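Local atomic coordinates of protein CyaY (Psychromonas ingrahamii, PDB entry 4HS5), a protein that probably binds iron and takes part in iron-sulfur cluster assembly, perhaps as a regulator of cluster biogenesis. Residues V58-L63 and H67-N72. Numbering follows the deposited sequence.
Sequences VWLATL and HHYDYN
The antiparallel beta hairpin made by strands 57-61 and 66-72 of the frataxin sheet brings Trp-59 and His-68 together as a non-hydrogen-bonded pair, their CA atoms 4.6 Å apart. Their side chains rise from the face of the sheet turned away from helix 85-97. The imidazole lies flat on the indole: the centroids of the Trp-59 five-membered ring and the His-68 ring are 3.4 Å apart and the planes differ by 8°, a face-to-face stack. His-68 NE2 sits over the six-membered ring, 3.2 Å from Trp-59 CD2, with CE1 beside it on the CZ2 side. In both residues CG stands anti to the carbonyl carbon, a setting that lets the two rings overlap across the strands. Trp-59 NE1 also donates to Gln-57 OE1, which helps fix the indole's rotation. Replacing the indole of Trp-59 by the methyl of an alanine would probably strip the His-68 imidazole of its stacking partner, leaving that ring freer to turn and Gln-57 OE1 without this donor.

Hydrogen-bonded pairs flank the stack. Between Val-58 and Tyr-69, the Tyr-69 N to Val-58 O bond is 2.8 Å; between Leu-60 and His-67, Leu-60 N to His-67 O is the straightest of the four backbone bonds (163° at the hydrogen). These side chains occupy the face toward helix 85-97, where Leu-60 and Tyr-69 both touch Phe-88. Leu-60 CB packs 3.9 Å from Tyr-69 CE2, and Val-58 O lies in the tyrosine ring plane, at its edge.

Where strand 57-61 gives way to the turn, Thr-62 OG1 accepts from Asn-65 N. On strand 66-72, His-67 ND1 is hydrogen-bonded to Asp-78 OD2 of the next strand. One water bridges the two side chains, 2.7 Å from Thr-62 OG1 and 2.8 Å from His-67 NE2, in the imidazole plane.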
loop_
_atom_site.group_PDB
_atom_site.type_symbol
_atom_site.label_atom_id
_atom_site.label_comp_id
_atom_site.label_asym_id
_atom_site.label_seq_id
_atom_site.Cartn_x
_atom_site.Cartn_y
_atom_site.Cartn_z
ATOM N N VAL A 58 -8.784 -0.168 1.457
ATOM C CA VAL A 58 -7.536 -0.876 1.200
ATOM C C VAL A 58 -6.925 -1.129 2.574
ATOM O O VAL A 58 -7.027 -0.288 3.476
ATOM C CB VAL A 58 -6.588 -0.041 0.312
ATOM C CG1 VAL A 58 -5.177 -0.593 0.331
ATOM C CG2 VAL A 58 -7.121 0.035 -1.141
ATOM N N TRP A 59 -6.331 -2.310 2.758
ATOM C CA TRP A 59 -5.690 -2.667 4.022
ATOM C C TRP A 59 -4.188 -2.848 3.839
ATOM O O TRP A 59 -3.718 -3.202 2.753
ATOM C CB TRP A 59 -6.294 -3.940 4.620
ATOM C CG TRP A 59 -7.721 -3.804 5.079
ATOM C CD1 TRP A 59 -8.557 -2.742 4.882
ATOM C CD2 TRP A 59 -8.479 -4.774 5.815
ATOM N NE1 TRP A 59 -9.785 -2.986 5.449
ATOM C CE2 TRP A 59 -9.764 -4.229 6.026
ATOM C CE3 TRP A 59 -8.197 -6.048 6.316
ATOM C CZ2 TRP A 59 -10.766 -4.918 6.717
ATOM C CZ3 TRP A 59 -9.194 -6.730 6.999
ATOM C CH2 TRP A 59 -10.462 -6.162 7.192
ATOM N N LEU A 60 -3.436 -2.559 4.901
ATOM C CA LEU A 60 -1.993 -2.792 4.927
ATOM C C LEU A 60 -1.614 -3.470 6.228
ATOM O O LEU A 60 -1.960 -2.985 7.304
ATOM C CB LEU A 60 -1.237 -1.470 4.831
ATOM C CG LEU A 60 0.263 -1.541 5.146
ATOM C CD1 LEU A 60 0.992 -2.313 4.076
ATOM C CD2 LEU A 60 0.849 -0.141 5.279
ATOM N N ALA A 61 -0.905 -4.588 6.114
ATOM C CA ALA A 61 -0.335 -5.280 7.255
ATOM C C ALA A 61 1.157 -5.006 7.288
ATOM O O ALA A 61 1.874 -5.332 6.346
ATOM C CB ALA A 61 -0.589 -6.754 7.135
ATOM N N THR A 62 1.603 -4.385 8.375
ATOM C CA THR A 62 3.020 -4.257 8.670
ATOM C C THR A 62 3.408 -5.438 9.552
ATOM O O THR A 62 2.589 -6.315 9.804
ATOM C CB THR A 62 3.356 -2.939 9.390
ATOM O OG1 THR A 62 2.703 -2.900 10.663
ATOM C CG2 THR A 62 2.916 -1.745 8.553
ATOM N N LEU A 63 4.645 -5.455 10.027
ATOM C CA LEU A 63 5.080 -6.498 10.948
ATOM C C LEU A 63 4.287 -6.465 12.245
ATOM O O LEU A 63 4.101 -7.498 12.893
ATOM C CB LEU A 63 6.567 -6.346 11.253
ATOM C CG LEU A 63 7.454 -6.857 10.127
ATOM C CD1 LEU A 63 8.908 -6.549 10.393
ATOM C CD2 LEU A 63 7.237 -8.347 9.978
ATOM N N HIS A 67 -3.749 -2.073 9.189
ATOM C CA HIS A 67 -4.193 -0.700 8.988
ATOM C C HIS A 67 -5.259 -0.674 7.907
ATOM O O HIS A 67 -5.116 -1.340 6.890
ATOM C CB HIS A 67 -3.009 0.166 8.551
ATOM C CG HIS A 67 -1.936 0.277 9.582
ATOM N ND1 HIS A 67 -1.967 1.226 10.581
ATOM C CD2 HIS A 67 -0.819 -0.458 9.790
ATOM C CE1 HIS A 67 -0.904 1.078 11.352
ATOM N NE2 HIS A 67 -0.196 0.062 10.898
ATOM N N HIS A 68 -6.330 0.086 8.132
ATOM C CA HIS A 68 -7.454 0.116 7.202
ATOM C C HIS A 68 -7.655 1.536 6.692
ATOM O O HIS A 68 -7.709 2.477 7.477
ATOM C CB HIS A 68 -8.738 -0.367 7.885
ATOM C CG HIS A 68 -8.674 -1.782 8.362
ATOM N ND1 HIS A 68 -9.696 -2.377 9.068
ATOM C CD2 HIS A 68 -7.707 -2.724 8.232
ATOM C CE1 HIS A 68 -9.363 -3.623 9.355
ATOM N NE2 HIS A 68 -8.161 -3.857 8.861
ATOM N N TYR A 69 -7.771 1.685 5.377
ATOM C CA TYR A 69 -7.799 3.022 4.787
ATOM C C TYR A 69 -9.051 3.263 3.975
ATOM O O TYR A 69 -9.485 2.389 3.227
ATOM C CB TYR A 69 -6.583 3.219 3.876
ATOM C CG TYR A 69 -5.263 3.032 4.563
ATOM C CD1 TYR A 69 -4.521 4.122 5.002
ATOM C CD2 TYR A 69 -4.750 1.754 4.767
ATOM C CE1 TYR A 69 -3.313 3.942 5.641
ATOM C CE2 TYR A 69 -3.546 1.561 5.387
ATOM C CZ TYR A 69 -2.824 2.650 5.816
ATOM O OH TYR A 69 -1.633 2.444 6.453
ATOM N N ASP A 70 -9.609 4.468 4.125
ATOM C CA ASP A 70 -10.701 4.961 3.278
ATOM C C ASP A 70 -10.176 5.983 2.280
ATOM O O ASP A 70 -9.194 6.663 2.548
ATOM C CB ASP A 70 -11.763 5.655 4.128
ATOM C CG ASP A 70 -12.353 4.752 5.180
ATOM O OD1 ASP A 70 -13.018 3.768 4.801
ATOM O OD2 ASP A 70 -12.155 5.045 6.377
ATOM N N TYR A 71 -10.856 6.121 1.147
ATOM C CA TYR A 71 -10.465 7.126 0.169
ATOM C C TYR A 71 -11.086 8.473 0.537
ATOM O O TYR A 71 -12.314 8.632 0.502
ATOM C CB TYR A 71 -10.895 6.700 -1.238
ATOM C CG TYR A 71 -10.379 7.593 -2.338
ATOM C CD1 TYR A 71 -11.183 8.589 -2.874
ATOM C CD2 TYR A 71 -9.095 7.440 -2.842
ATOM C CE1 TYR A 71 -10.711 9.408 -3.888
ATOM C CE2 TYR A 71 -8.609 8.259 -3.850
ATOM C CZ TYR A 71 -9.432 9.240 -4.370
ATOM O OH TYR A 71 -8.960 10.063 -5.375
ATOM N N ASN A 72 -10.225 9.418 0.911
ATOM C CA ASN A 72 -10.638 10.773 1.284
ATOM C C ASN A 72 -9.572 11.768 0.854
ATOM O O ASN A 72 -8.382 11.460 0.907
ATOM C CB ASN A 72 -10.839 10.888 2.798
ATOM C CG ASN A 72 -12.064 10.150 3.283
ATOM O OD1 ASN A 72 -13.188 10.485 2.916
ATOM N ND2 ASN A 72 -11.855 9.151 4.128
HETATM O O HOH W 1 2.394 -0.518 11.891
#